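Local coordinates for NANS (YJHS), A 9-O-acetyl N-acetylneuraminic acid esterase (Escherichia coli O157:H7 EDL933, PDB 3PT5), which probably removes the 9-O-acetyl group from 9-O-acetyl-N-acetylneuraminic acid, a sialic acid of host mucosal surfaces, as an esterase of the SGNH hydrolase class, at residues Val104-His109 / Gly320-Arg325; Arg112-Phe117 / Ala329-Trp334; Thr238-Lys243 / Gly277-Pro282. All blocks are in the same frame, centred on the assembly; numbering follows the deposited sequence.

Contact 1 (Val104-His109 / Gly320-Arg325); sequences VGQALH and GIISDR
With CG of Q106 wedged between its own backbone N and carbonyl carbon (chi1 62°) and the chain bent at the next bond (chi2 -92°), the amide end lies against the CG2 methyl of I322. That methyl, a beta branch turned anti to the I322 backbone N, touches Q106 CG at 3.9 Å, and Q106 NE2 is equally near. The contact is purely van der Waals: the carboxamide spends its polar atoms on R318, which donates to OE1, and on the carbonyl oxygen of N31, which accepts from NE2. A long amide suits this buried place, since its CG methylene packs while its end satisfies two outside partners.

At H109, the small S323 lets the backbones draw together, H109 CA and S323 CA being 5.8 Å apart. S323 OG sits 3.5 Å from H109 CB, again without a bond; this hydroxyl is bonded to the carbonyl oxygen of R318 and probably to K113. H109 packs its CB here while its imidazole swings off to meet D46 through NE2.

All four residues are buried where helix 107-114, leading into strand 122-130, leans on the early turns of helix 315-335 beside the mainly parallel sheet of the SGNH-hydrolase alpha/beta fold.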
ATOM      1  N   VAL A 104      -0.794   5.406   9.774  1.00  7.72           N
ATOM      2  CA  VAL A 104      -1.636   5.818   8.649  1.00  8.13           C
ATOM      3  C   VAL A 104      -1.012   5.396   7.322  1.00  8.08           C
ATOM      4  O   VAL A 104       0.172   5.639   7.100  1.00  8.57           O
ATOM      5  CB  VAL A 104      -1.817   7.341   8.654  1.00  7.68           C
ATOM      6  CG1 VAL A 104      -2.615   7.833   7.457  1.00  7.13           C
ATOM      7  CG2 VAL A 104      -2.541   7.762   9.958  1.00  8.63           C
ATOM      8  N   GLY A 105      -1.825   4.788   6.457  1.00  8.74           N
ATOM      9  CA  GLY A 105      -1.440   4.399   5.094  1.00  8.93           C
ATOM     10  C   GLY A 105      -2.314   5.107   4.076  1.00  9.99           C
ATOM     11  O   GLY A 105      -3.459   5.449   4.395  1.00 11.60           O
ATOM     12  N   GLN A 106      -1.813   5.254   2.847  1.00  9.97           N
ATOM     13  CA  GLN A 106      -2.494   6.000   1.790  1.00  9.31           C
ATOM     14  C   GLN A 106      -3.583   5.249   1.040  1.00  8.09           C
ATOM     15  O   GLN A 106      -4.222   5.857   0.189  1.00  8.59           O
ATOM     16  CB  GLN A 106      -1.495   6.522   0.737  1.00  8.53           C
ATOM     17  CG  GLN A 106      -0.717   5.418  -0.027  1.00 10.56           C
ATOM     18  CD  GLN A 106       0.623   5.067   0.632  1.00 12.65           C
ATOM     19  OE1 GLN A 106       0.795   5.273   1.839  1.00 13.82           O
ATOM     20  NE2 GLN A 106       1.570   4.544  -0.152  1.00 14.82           N
ATOM     21  N   ALA A 107      -3.791   3.939   1.277  1.00  9.04           N
ATOM     22  CA  ALA A 107      -4.763   3.191   0.437  1.00  8.45           C
ATOM     23  C   ALA A 107      -6.153   3.852   0.544  1.00  8.73           C
ATOM     24  O   ALA A 107      -6.868   4.013  -0.457  1.00  9.77           O
ATOM     25  CB  ALA A 107      -4.843   1.740   0.866  1.00  8.59           C
ATOM     26  N   LEU A 108      -6.523   4.258   1.767  1.00  8.91           N
ATOM     27  CA  LEU A 108      -7.835   4.872   1.978  1.00 10.08           C
ATOM     28  C   LEU A 108      -8.003   6.153   1.148  1.00 10.26           C
ATOM     29  O   LEU A 108      -9.066   6.400   0.583  1.00 11.80           O
ATOM     30  CB  LEU A 108      -8.067   5.174   3.463  1.00 10.25           C
ATOM     31  CG  LEU A 108      -9.335   5.967   3.817  1.00 11.44           C
ATOM     32  CD1 LEU A 108     -10.592   5.183   3.375  1.00 12.45           C
ATOM     33  CD2 LEU A 108      -9.379   6.217   5.323  1.00 10.75           C
ATOM     34  N   HIS A 109      -6.946   6.954   1.091  1.00 10.44           N
ATOM     35  CA  HIS A 109      -6.973   8.258   0.431  1.00 10.32           C
ATOM     36  C   HIS A 109      -6.952   8.149  -1.068  1.00 10.83           C
ATOM     37  O   HIS A 109      -7.601   8.944  -1.748  1.00 11.28           O
ATOM     38  CB  HIS A 109      -5.814   9.076   0.960  1.00 10.21           C
ATOM     39  CG  HIS A 109      -5.760   9.052   2.442  1.00 10.51           C
ATOM     40  ND1 HIS A 109      -4.931   8.198   3.135  1.00 14.12           N
ATOM     41  CD2 HIS A 109      -6.540   9.662   3.373  1.00 13.16           C
ATOM     42  CE1 HIS A 109      -5.153   8.336   4.432  1.00 12.48           C
ATOM     43  NE2 HIS A 109      -6.120   9.217   4.603  1.00 11.68           N
ATOM     44  N   GLY A 320      -2.038  13.465   1.281  1.00 11.00           N
ATOM     45  CA  GLY A 320      -1.912  14.514   0.280  1.00 10.68           C
ATOM     46  C   GLY A 320      -1.260  14.057  -1.016  1.00 11.01           C
ATOM     47  O   GLY A 320      -1.857  13.342  -1.813  1.00 10.43           O
ATOM     48  N   ILE A 321      -0.022  14.486  -1.224  1.00 11.11           N
ATOM     49  CA  ILE A 321       0.611  14.337  -2.528  1.00 10.99           C
ATOM     50  C   ILE A 321       0.745  12.879  -2.947  1.00  9.98           C
ATOM     51  O   ILE A 321       0.647  12.574  -4.128  1.00  9.63           O
ATOM     52  CB  ILE A 321       2.008  15.047  -2.557  1.00 11.98           C
ATOM     53  CG1 ILE A 321       2.614  15.053  -3.972  1.00 13.30           C
ATOM     54  CG2 ILE A 321       2.991  14.393  -1.569  1.00 14.21           C
ATOM     55  CD1 ILE A 321       1.793  15.816  -5.042  1.00 17.59           C
ATOM     56  N   ILE A 322       0.970  11.965  -1.995  1.00  9.01           N
ATOM     57  CA  ILE A 322       1.199  10.560  -2.430  1.00  8.97           C
ATOM     58  C   ILE A 322      -0.075   9.985  -3.051  1.00  8.69           C
ATOM     59  O   ILE A 322      -0.067   9.426  -4.150  1.00  9.71           O
ATOM     60  CB  ILE A 322       1.682   9.668  -1.268  1.00  7.86           C
ATOM     61  CG1 ILE A 322       3.064  10.136  -0.803  1.00 11.07           C
ATOM     62  CG2 ILE A 322       1.609   8.168  -1.630  1.00  8.50           C
ATOM     63  CD1 ILE A 322       3.507   9.512   0.460  1.00 14.20           C
ATOM     64  N   SER A 323      -1.201  10.142  -2.363  1.00  9.30           N
ATOM     65  CA  SER A 323      -2.450   9.658  -2.915  1.00  9.46           C
ATOM     66  C   SER A 323      -2.893  10.490  -4.105  1.00  9.42           C
ATOM     67  O   SER A 323      -3.447   9.925  -5.032  1.00  9.12           O
ATOM     68  CB  SER A 323      -3.534   9.559  -1.841  1.00  8.86           C
ATOM     69  OG  SER A 323      -3.573  10.761  -1.104  1.00 10.82           O
ATOM     70  N   ASP A 324      -2.571  11.793  -4.123  1.00 10.87           N
ATOM     71  CA  ASP A 324      -2.841  12.619  -5.313  1.00 11.49           C
ATOM     72  C   ASP A 324      -2.175  12.030  -6.535  1.00 11.43           C
ATOM     73  O   ASP A 324      -2.800  11.909  -7.581  1.00 11.62           O
ATOM     74  CB  ASP A 324      -2.315  14.047  -5.137  1.00 12.40           C
ATOM     75  CG  ASP A 324      -3.178  14.893  -4.237  1.00 14.48           C
ATOM     76  OD1 ASP A 324      -4.326  14.521  -3.944  1.00 16.31           O
ATOM     77  OD2 ASP A 324      -2.681  15.984  -3.823  1.00 19.02           O
ATOM     78  N   ARG A 325      -0.898  11.657  -6.400  1.00  9.81           N
ATOM     79  CA  ARG A 325      -0.110  11.302  -7.590  1.00  9.97           C
ATOM     80  C   ARG A 325      -0.531   9.927  -8.108  1.00  9.67           C
ATOM     81  O   ARG A 325      -0.591   9.699  -9.333  1.00 10.03           O
ATOM     82  CB  ARG A 325       1.388  11.377  -7.278  1.00  9.64           C
ATOM     83  CG  ARG A 325       1.904  12.786  -7.129  1.00 10.48           C
ATOM     84  CD  ARG A 325       1.895  13.528  -8.499  1.00 12.84           C
ATOM     85  NE  ARG A 325       3.127  13.285  -9.262  1.00 16.68           N
ATOM     86  CZ  ARG A 325       3.313  13.528 -10.568  1.00 18.89           C
ATOM     87  NH1 ARG A 325       2.330  13.954 -11.343  1.00 20.83           N
ATOM     88  NH2 ARG A 325       4.505  13.288 -11.111  1.00 18.75           N
TER

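Contact 2 (Arg112-Phe117 / Ala329-Trp334); sequences RKLLPF and AILQFW
L331 reaches across to F117 and L114 with a methyl for each part of the surface it meets. Its CD1 lies over one face of the F117 ring, 4.0 Å from the centroid and only 16° off the ring normal, a CH-pi contact displaced slightly toward the CE2 edge. CD2 covers the root of the same side chain, 3.9 Å from F117 CG. A forked leucine suits this spot because two methyls can follow both ring and stem of the phenylalanine.

The closely packed part is the inner one. There L114 CD2 meets both I330 CG2, at 3.9 Å, and L331 CD2, at 4.1 Å. L114 and I330 cross at about a right angle, while L114 and L331 run past one another in opposite directions. Both L114 and I330 are buried, the beta-branched isoleucine offering a methyl close to its backbone, and V327, one turn before L331, also touches L114.

The outer side is looser. F117, in the 3-10 segment 115-117, is largely exposed and depends for its cover here on L331, itself partly open to solvent; R335 touches the phenylalanine too. With CG anti to the carbonyl carbon and beside the backbone N (chi1 -66°), the ring turns a face to L331.

No hydrogen bond or salt bridge spans these segments. The contact joins L114 and the 3-10 segment to the last turns of helix 315-335, beside the central sheet of the alpha/beta fold: A329 and F333 pack on strands 233-236 and 265-268, and I330, besides meeting L114, touches F234.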
ATOM      1  N   ARG A 112     -10.596   7.148  -1.683  1.00 10.70           N
ATOM      2  CA  ARG A 112     -11.517   8.270  -1.530  1.00 12.89           C
ATOM      3  C   ARG A 112     -11.391   9.214  -2.713  1.00 12.67           C
ATOM      4  O   ARG A 112     -12.391   9.709  -3.211  1.00 12.49           O
ATOM      5  CB  ARG A 112     -11.307   9.016  -0.206  1.00 13.43           C
ATOM      6  CG  ARG A 112     -12.149  10.298  -0.099  1.00 21.27           C
ATOM      7  CD  ARG A 112     -11.876  11.034   1.210  1.00 28.10           C
ATOM      8  NE  ARG A 112     -12.942  10.755   2.167  1.00 34.37           N
ATOM      9  CZ  ARG A 112     -12.987   9.697   2.968  1.00 35.96           C
ATOM     10  NH1 ARG A 112     -11.998   8.807   2.968  1.00 36.58           N
ATOM     11  NH2 ARG A 112     -14.028   9.545   3.777  1.00 36.45           N
ATOM     12  N   LYS A 113     -10.166   9.414  -3.200  1.00 12.30           N
ATOM     13  CA  LYS A 113      -9.969  10.352  -4.315  1.00 12.08           C
ATOM     14  C   LYS A 113     -10.422   9.799  -5.674  1.00 13.09           C
ATOM     15  O   LYS A 113     -10.722  10.573  -6.585  1.00 14.23           O
ATOM     16  CB  LYS A 113      -8.525  10.873  -4.349  1.00 11.53           C
ATOM     17  CG  LYS A 113      -8.223  11.787  -3.162  1.00 10.80           C
ATOM     18  CD  LYS A 113      -6.716  12.108  -3.051  1.00  9.49           C
ATOM     19  CE  LYS A 113      -6.425  12.914  -1.766  1.00 11.79           C
ATOM     20  NZ  LYS A 113      -4.993  13.285  -1.747  1.00 13.22           N
ATOM     21  N   LEU A 114     -10.488   8.471  -5.795  1.00 12.76           N
ATOM     22  CA  LEU A 114     -11.021   7.799  -7.003  1.00 12.12           C
ATOM     23  C   LEU A 114     -12.562   7.717  -7.035  1.00 12.69           C
ATOM     24  O   LEU A 114     -13.173   7.719  -8.108  1.00 12.31           O
ATOM     25  CB  LEU A 114     -10.483   6.385  -7.087  1.00 12.80           C
ATOM     26  CG  LEU A 114      -9.021   6.125  -7.419  1.00 12.23           C
ATOM     27  CD1 LEU A 114      -8.719   4.623  -7.201  1.00 16.16           C
ATOM     28  CD2 LEU A 114      -8.731   6.532  -8.892  1.00 15.82           C
ATOM     29  N   LEU A 115     -13.182   7.644  -5.859  1.00 12.52           N
ATOM     30  CA  LEU A 115     -14.608   7.356  -5.773  1.00 13.59           C
ATOM     31  C   LEU A 115     -15.464   8.321  -6.588  1.00 14.42           C
ATOM     32  O   LEU A 115     -16.429   7.880  -7.206  1.00 14.12           O
ATOM     33  CB  LEU A 115     -15.061   7.328  -4.296  1.00 14.40           C
ATOM     34  CG  LEU A 115     -16.451   6.787  -3.971  1.00 14.76           C
ATOM     35  CD1 LEU A 115     -16.563   5.288  -4.156  1.00 15.30           C
ATOM     36  CD2 LEU A 115     -16.739   7.202  -2.548  1.00 16.48           C
ATOM     37  N   PRO A 116     -15.110   9.632  -6.629  1.00 15.05           N
ATOM     38  CA  PRO A 116     -16.050  10.505  -7.356  1.00 15.66           C
ATOM     39  C   PRO A 116     -16.118  10.215  -8.839  1.00 16.32           C
ATOM     40  O   PRO A 116     -17.047  10.669  -9.516  1.00 17.40           O
ATOM     41  CB  PRO A 116     -15.467  11.903  -7.140  1.00 17.29           C
ATOM     42  CG  PRO A 116     -14.602  11.797  -5.960  1.00 16.65           C
ATOM     43  CD  PRO A 116     -14.069  10.419  -5.933  1.00 16.08           C
ATOM     44  N   PHE A 117     -15.164   9.442  -9.346  1.00 14.42           N
ATOM     45  CA  PHE A 117     -15.051   9.197 -10.776  1.00 14.40           C
ATOM     46  C   PHE A 117     -15.705   7.915 -11.294  1.00 14.53           C
ATOM     47  O   PHE A 117     -15.694   7.625 -12.503  1.00 14.95           O
ATOM     48  CB  PHE A 117     -13.570   9.241 -11.138  1.00 15.54           C
ATOM     49  CG  PHE A 117     -12.969  10.591 -10.963  1.00 15.18           C
ATOM     50  CD1 PHE A 117     -13.125  11.571 -11.943  1.00 16.26           C
ATOM     51  CD2 PHE A 117     -12.270  10.899  -9.812  1.00 16.36           C
ATOM     52  CE1 PHE A 117     -12.561  12.829 -11.774  1.00 19.13           C
ATOM     53  CE2 PHE A 117     -11.706  12.125  -9.642  1.00 15.88           C
ATOM     54  CZ  PHE A 117     -11.849  13.106 -10.625  1.00 18.79           C
ATOM     55  N   ALA A 329      -2.258   9.218 -11.823  1.00 10.29           N
ATOM     56  CA  ALA A 329      -1.737   8.180 -12.715  1.00  9.35           C
ATOM     57  C   ALA A 329      -2.763   7.127 -13.116  1.00  9.80           C
ATOM     58  O   ALA A 329      -2.788   6.662 -14.275  1.00 10.02           O
ATOM     59  CB  ALA A 329      -0.473   7.542 -12.125  1.00 10.01           C
ATOM     60  N   ILE A 330      -3.598   6.736 -12.162  1.00  9.09           N
ATOM     61  CA  ILE A 330      -4.603   5.725 -12.424  1.00 10.04           C
ATOM     62  C   ILE A 330      -5.691   6.266 -13.383  1.00 10.05           C
ATOM     63  O   ILE A 330      -6.040   5.613 -14.353  1.00 10.94           O
ATOM     64  CB  ILE A 330      -5.234   5.273 -11.089  1.00  9.58           C
ATOM     65  CG1 ILE A 330      -4.209   4.502 -10.248  1.00  9.76           C
ATOM     66  CG2 ILE A 330      -6.502   4.453 -11.358  1.00 13.17           C
ATOM     67  CD1 ILE A 330      -4.676   4.387  -8.752  1.00  8.60           C
ATOM     68  N   LEU A 331      -6.141   7.489 -13.136  1.00 11.33           N
ATOM     69  CA  LEU A 331      -7.145   8.128 -13.999  1.00 12.13           C
ATOM     70  C   LEU A 331      -6.613   8.325 -15.404  1.00 12.42           C
ATOM     71  O   LEU A 331      -7.299   8.019 -16.385  1.00 13.73           O
ATOM     72  CB  LEU A 331      -7.619   9.466 -13.419  1.00 13.32           C
ATOM     73  CG  LEU A 331      -8.378   9.440 -12.083  1.00 14.75           C
ATOM     74  CD1 LEU A 331      -8.575  10.878 -11.591  1.00 15.79           C
ATOM     75  CD2 LEU A 331      -9.727   8.717 -12.185  1.00 17.33           C
ATOM     76  N   GLN A 332      -5.381   8.811 -15.505  1.00 12.96           N
ATOM     77  CA  GLN A 332      -4.739   8.994 -16.799  1.00 13.19           C
ATOM     78  C   GLN A 332      -4.634   7.682 -17.565  1.00 13.39           C
ATOM     79  O   GLN A 332      -4.970   7.625 -18.750  1.00 15.05           O
ATOM     80  CB  GLN A 332      -3.371   9.621 -16.648  1.00 13.95           C
ATOM     81  CG  GLN A 332      -2.759   9.942 -17.999  1.00 17.14           C
ATOM     82  CD  GLN A 332      -1.457  10.672 -17.893  1.00 23.24           C
ATOM     83  OE1 GLN A 332      -0.627  10.607 -18.799  1.00 26.40           O
ATOM     84  NE2 GLN A 332      -1.266  11.396 -16.800  1.00 25.76           N
ATOM     85  N   PHE A 333      -4.174   6.619 -16.906  1.00 12.71           N
ATOM     86  CA  PHE A 333      -4.001   5.354 -17.596  1.00 12.42           C
ATOM     87  C   PHE A 333      -5.322   4.891 -18.195  1.00 12.65           C
ATOM     88  O   PHE A 333      -5.407   4.527 -19.373  1.00 12.17           O
ATOM     89  CB  PHE A 333      -3.476   4.267 -16.666  1.00 12.41           C
ATOM     90  CG  PHE A 333      -3.315   2.959 -17.345  1.00 11.44           C
ATOM     91  CD1 PHE A 333      -2.126   2.668 -18.030  1.00 12.38           C
ATOM     92  CD2 PHE A 333      -4.341   2.024 -17.351  1.00 11.01           C
ATOM     93  CE1 PHE A 333      -1.983   1.468 -18.699  1.00 14.63           C
ATOM     94  CE2 PHE A 333      -4.200   0.816 -18.036  1.00 13.39           C
ATOM     95  CZ  PHE A 333      -3.014   0.545 -18.703  1.00 12.94           C
ATOM     96  N   TRP A 334      -6.358   4.920 -17.372  1.00 12.18           N
ATOM     97  CA  TRP A 334      -7.651   4.393 -17.780  1.00 13.32           C
ATOM     98  C   TRP A 334      -8.376   5.258 -18.802  1.00 14.88           C
ATOM     99  O   TRP A 334      -9.178   4.739 -19.577  1.00 15.82           O
ATOM    100  CB  TRP A 334      -8.476   4.010 -16.552  1.00 12.83           C
ATOM    101  CG  TRP A 334      -7.888   2.750 -15.959  1.00 12.96           C
ATOM    102  CD1 TRP A 334      -7.234   2.626 -14.771  1.00 11.87           C
ATOM    103  CD2 TRP A 334      -7.844   1.452 -16.586  1.00 13.11           C
ATOM    104  NE1 TRP A 334      -6.800   1.306 -14.599  1.00 13.38           N
ATOM    105  CE2 TRP A 334      -7.148   0.578 -15.709  1.00 11.51           C
ATOM    106  CE3 TRP A 334      -8.315   0.945 -17.817  1.00 14.94           C
ATOM    107  CZ2 TRP A 334      -6.941  -0.786 -16.009  1.00 15.73           C
ATOM    108  CZ3 TRP A 334      -8.101  -0.392 -18.122  1.00 14.42           C
ATOM    109  CH2 TRP A 334      -7.432  -1.258 -17.203  1.00 14.57           C
TER

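Contact 3 (Thr238-Lys243 / Gly277-Pro282)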
ATOM      1  N   THR A 238      10.362   6.442  -3.587  1.00  9.15           N
ATOM      2  CA  THR A 238      10.667   6.281  -2.166  1.00  8.93           C
ATOM      3  C   THR A 238      11.087   7.640  -1.587  1.00  8.49           C
ATOM      4  O   THR A 238      11.042   8.658  -2.296  1.00  8.96           O
ATOM      5  CB  THR A 238      11.734   5.191  -1.948  1.00 10.18           C
ATOM      6  OG1 THR A 238      11.899   4.950  -0.537  1.00 10.12           O
ATOM      7  CG2 THR A 238      13.048   5.562  -2.575  1.00 11.14           C
ATOM      8  N   THR A 239      11.434   7.667  -0.293  1.00  7.65           N
ATOM      9  CA  THR A 239      11.773   8.929   0.375  1.00  7.80           C
ATOM     10  C   THR A 239      13.188   9.397   0.080  1.00  7.57           C
ATOM     11  O   THR A 239      14.028   8.622  -0.394  1.00  8.77           O
ATOM     12  CB  THR A 239      11.648   8.850   1.911  1.00  7.10           C
ATOM     13  OG1 THR A 239      12.812   8.209   2.451  1.00  7.72           O
ATOM     14  CG2 THR A 239      10.401   8.103   2.307  1.00  7.37           C
ATOM     15  N   TRP A 240      13.456  10.640   0.458  1.00  8.55           N
ATOM     16  CA  TRP A 240      14.746  11.244   0.190  1.00  8.72           C
ATOM     17  C   TRP A 240      15.869  10.521   0.893  1.00 10.03           C
ATOM     18  O   TRP A 240      16.993  10.520   0.400  1.00 11.16           O
ATOM     19  CB  TRP A 240      14.747  12.717   0.600  1.00  9.07           C
ATOM     20  CG  TRP A 240      14.520  13.022   2.059  1.00 10.87           C
ATOM     21  CD1 TRP A 240      13.328  13.415   2.640  1.00 10.90           C
ATOM     22  CD2 TRP A 240      15.506  13.069   3.098  1.00 12.27           C
ATOM     23  NE1 TRP A 240      13.524  13.674   3.989  1.00 13.16           N
ATOM     24  CE2 TRP A 240      14.846  13.475   4.288  1.00 13.29           C
ATOM     25  CE3 TRP A 240      16.891  12.803   3.146  1.00 13.67           C
ATOM     26  CZ2 TRP A 240      15.518  13.595   5.513  1.00 15.34           C
ATOM     27  CZ3 TRP A 240      17.556  12.927   4.376  1.00 14.41           C
ATOM     28  CH2 TRP A 240      16.862  13.312   5.535  1.00 11.48           C
ATOM     29  N   TYR A 241      15.562   9.909   2.039  1.00  9.00           N
ATOM     30  CA  TYR A 241      16.580   9.136   2.794  1.00 10.47           C
ATOM     31  C   TYR A 241      17.214   8.053   1.903  1.00 10.87           C
ATOM     32  O   TYR A 241      18.476   7.923   1.805  1.00 11.56           O
ATOM     33  CB  TYR A 241      15.967   8.503   4.059  1.00 10.19           C
ATOM     34  CG  TYR A 241      16.920   7.470   4.634  1.00 10.77           C
ATOM     35  CD1 TYR A 241      18.026   7.870   5.381  1.00 13.58           C
ATOM     36  CD2 TYR A 241      16.758   6.119   4.365  1.00 12.43           C
ATOM     37  CE1 TYR A 241      18.935   6.942   5.881  1.00 10.86           C
ATOM     38  CE2 TYR A 241      17.667   5.169   4.849  1.00 11.50           C
ATOM     39  CZ  TYR A 241      18.753   5.605   5.598  1.00 13.64           C
ATOM     40  OH  TYR A 241      19.649   4.700   6.079  1.00 15.91           O
ATOM     41  N   TRP A 242      16.352   7.270   1.255  1.00 11.12           N
ATOM     42  CA  TRP A 242      16.788   6.114   0.468  1.00 11.72           C
ATOM     43  C   TRP A 242      17.517   6.556  -0.809  1.00 13.11           C
ATOM     44  O   TRP A 242      18.571   6.033  -1.160  1.00 14.11           O
ATOM     45  CB  TRP A 242      15.551   5.276   0.129  1.00 12.13           C
ATOM     46  CG  TRP A 242      14.931   4.670   1.349  1.00 11.43           C
ATOM     47  CD1 TRP A 242      13.786   5.097   2.005  1.00  9.84           C
ATOM     48  CD2 TRP A 242      15.448   3.578   2.116  1.00 10.42           C
ATOM     49  NE1 TRP A 242      13.538   4.295   3.080  1.00  9.24           N
ATOM     50  CE2 TRP A 242      14.539   3.362   3.198  1.00  9.75           C
ATOM     51  CE3 TRP A 242      16.572   2.748   1.990  1.00 11.21           C
ATOM     52  CZ2 TRP A 242      14.720   2.345   4.146  1.00  9.88           C
ATOM     53  CZ3 TRP A 242      16.760   1.721   2.943  1.00 11.57           C
ATOM     54  CH2 TRP A 242      15.830   1.538   4.013  1.00 13.18           C
ATOM     55  N   LYS A 243      16.960   7.555  -1.470  1.00 12.99           N
ATOM     56  CA  LYS A 243      17.602   8.142  -2.651  1.00 13.64           C
ATOM     57  C   LYS A 243      18.963   8.747  -2.380  1.00 13.95           C
ATOM     58  O   LYS A 243      19.865   8.621  -3.214  1.00 14.60           O
ATOM     59  CB  LYS A 243      16.746   9.245  -3.226  1.00 13.47           C
ATOM     60  CG  LYS A 243      15.404   8.839  -3.695  1.00 14.87           C
ATOM     61  CD  LYS A 243      14.788  10.069  -4.199  1.00 18.02           C
ATOM     62  CE  LYS A 243      13.437   9.843  -4.794  1.00 20.87           C
ATOM     63  NZ  LYS A 243      13.273  10.778  -5.950  1.00 20.96           N
ATOM     64  N   GLY A 277      11.785  16.550   2.795  1.00 13.32           N
ATOM     65  CA  GLY A 277      10.381  16.703   3.137  1.00 11.51           C
ATOM     66  C   GLY A 277       9.600  15.410   2.963  1.00 11.54           C
ATOM     67  O   GLY A 277      10.084  14.435   2.361  1.00 11.91           O
ATOM     68  N   LEU A 278       8.405  15.414   3.551  1.00 10.54           N
ATOM     69  CA  LEU A 278       7.353  14.392   3.374  1.00  9.76           C
ATOM     70  C   LEU A 278       7.478  13.148   4.239  1.00  9.47           C
ATOM     71  O   LEU A 278       6.742  12.172   4.033  1.00  9.46           O
ATOM     72  CB  LEU A 278       7.161  13.967   1.907  1.00  9.82           C
ATOM     73  CG  LEU A 278       6.815  15.054   0.884  1.00 11.27           C
ATOM     74  CD1 LEU A 278       6.484  14.405  -0.444  1.00 12.26           C
ATOM     75  CD2 LEU A 278       5.633  15.899   1.385  1.00 11.06           C
ATOM     76  N   THR A 279       8.442  13.151   5.142  1.00  9.04           N
ATOM     77  CA  THR A 279       8.683  11.949   5.924  1.00  8.86           C
ATOM     78  C   THR A 279       8.271  12.101   7.387  1.00  7.50           C
ATOM     79  O   THR A 279       7.906  13.199   7.837  1.00  7.98           O
ATOM     80  CB  THR A 279      10.182  11.534   5.930  1.00  9.09           C
ATOM     81  OG1 THR A 279      10.949  12.452   6.751  1.00  9.84           O
ATOM     82  CG2 THR A 279      10.724  11.483   4.492  1.00  9.97           C
ATOM     83  N   ASN A 280       8.406  11.002   8.129  1.00  7.45           N
ATOM     84  CA  ASN A 280       8.242  11.025   9.580  1.00  7.91           C
ATOM     85  C   ASN A 280       9.343  11.768  10.343  1.00  8.84           C
ATOM     86  O   ASN A 280       9.261  11.878  11.578  1.00  9.24           O
ATOM     87  CB  ASN A 280       8.136   9.606  10.144  1.00  7.81           C
ATOM     88  CG  ASN A 280       6.825   8.932   9.816  1.00  8.66           C
ATOM     89  OD1 ASN A 280       5.766   9.576   9.773  1.00  7.29           O
ATOM     90  ND2 ASN A 280       6.877   7.601   9.651  1.00  8.08           N
ATOM     91  N   ALA A 281      10.366  12.297   9.670  1.00  9.35           N
ATOM     92  CA  ALA A 281      11.338  13.145  10.379  1.00 10.52           C
ATOM     93  C   ALA A 281      10.533  14.261  11.081  1.00 11.02           C
ATOM     94  O   ALA A 281       9.710  14.895  10.449  1.00 11.65           O
ATOM     95  CB  ALA A 281      12.308  13.757   9.410  1.00  9.73           C
ATOM     96  N   PRO A 282      10.734  14.449  12.412  1.00 13.25           N
ATOM     97  CA  PRO A 282       9.828  15.372  13.123  1.00 14.62           C
ATOM     98  C   PRO A 282       9.681  16.745  12.482  1.00 16.01           C
ATOM     99  O   PRO A 282       8.564  17.298  12.428  1.00 16.43           O
ATOM    100  CB  PRO A 282      10.487  15.476  14.491  1.00 15.16           C
ATOM    101  CG  PRO A 282      10.983  14.068  14.713  1.00 14.67           C
ATOM    102  CD  PRO A 282      11.525  13.644  13.353  1.00 13.35           C
TER
HETATM  103  O   HOH W   1      10.909  12.096   0.826  1.00 10.91           O
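The loop of G277-P282 runs past the first turn of helix 240-245 with T239 CA 7.0 Å from T279 CA and W240 CA 7.6 Å from G277 CA, and G277 takes a positive phi (93°) with psi 165° that would jam a side chain against the preceding carbonyl oxygen, so glycine belongs here. W240 makes the largest single contribution. Its indole is set by a chi1 of 62°, which places CG between the backbone N and carbonyl carbon and turns the pyrrole edge to the loop. G277 O approaches that edge near the ring plane, 3.4 Å from W240 CD1. The CG2 methyl of T279 comes in obliquely, 3.6 Å from W240 NE1; the indole N-H itself bonds to E284.

T279 CG2 also rests against T239 CB at 3.8 Å, the two threonines crossing at about a right angle. A branched residue serves well on both sides, offering a methyl or a branch carbon for packing and a hydroxyl for the backbone. T279 OG1 accepts from A281 N at 3.0 Å, forming an ST turn that holds the loop as it bends, and is bonded to E284 as well. T239 occupies the N-cap of helix 240-245: its OG1 accepts weakly from Y241 N, and has a further partner in the carbonyl oxygen of S310.

A water joins the two backbones beside the tryptophan. It accepts from W240 N at 3.0 Å and donates to G277 O at 2.9 Å, so it satisfies a first-turn helix N-H that has no carbonyl of its own helix to use. The segment of T238-K243 follows strand 233-236 of the central sheet, whereas that of G277-P282 belongs to the long connection between strand 265-268 and helix 315-335, against which L278 packs through A317 and I321.

Overall arrangement
Contacts 1 and 2 are successive stations along one helix pair, 107-114 against 315-335, with centres about 12 Å apart. K113 ties them together, reaching from the segment of contact 2 to D324 and S323 in that of contact 1. Their segments alternate along the chain, and the C-terminal helix meets a helix more than 200 residues earlier at two places, beside the mainly parallel central sheet. Contact 3 falls between these segments in sequence. Its centre is about 15 Å from that of contact 1, which it touches through L278 and I321, and about 26 Å from that of contact 2, which it does not touch. It joins the segment after strand 233-236 to the long connection after strand 265-268.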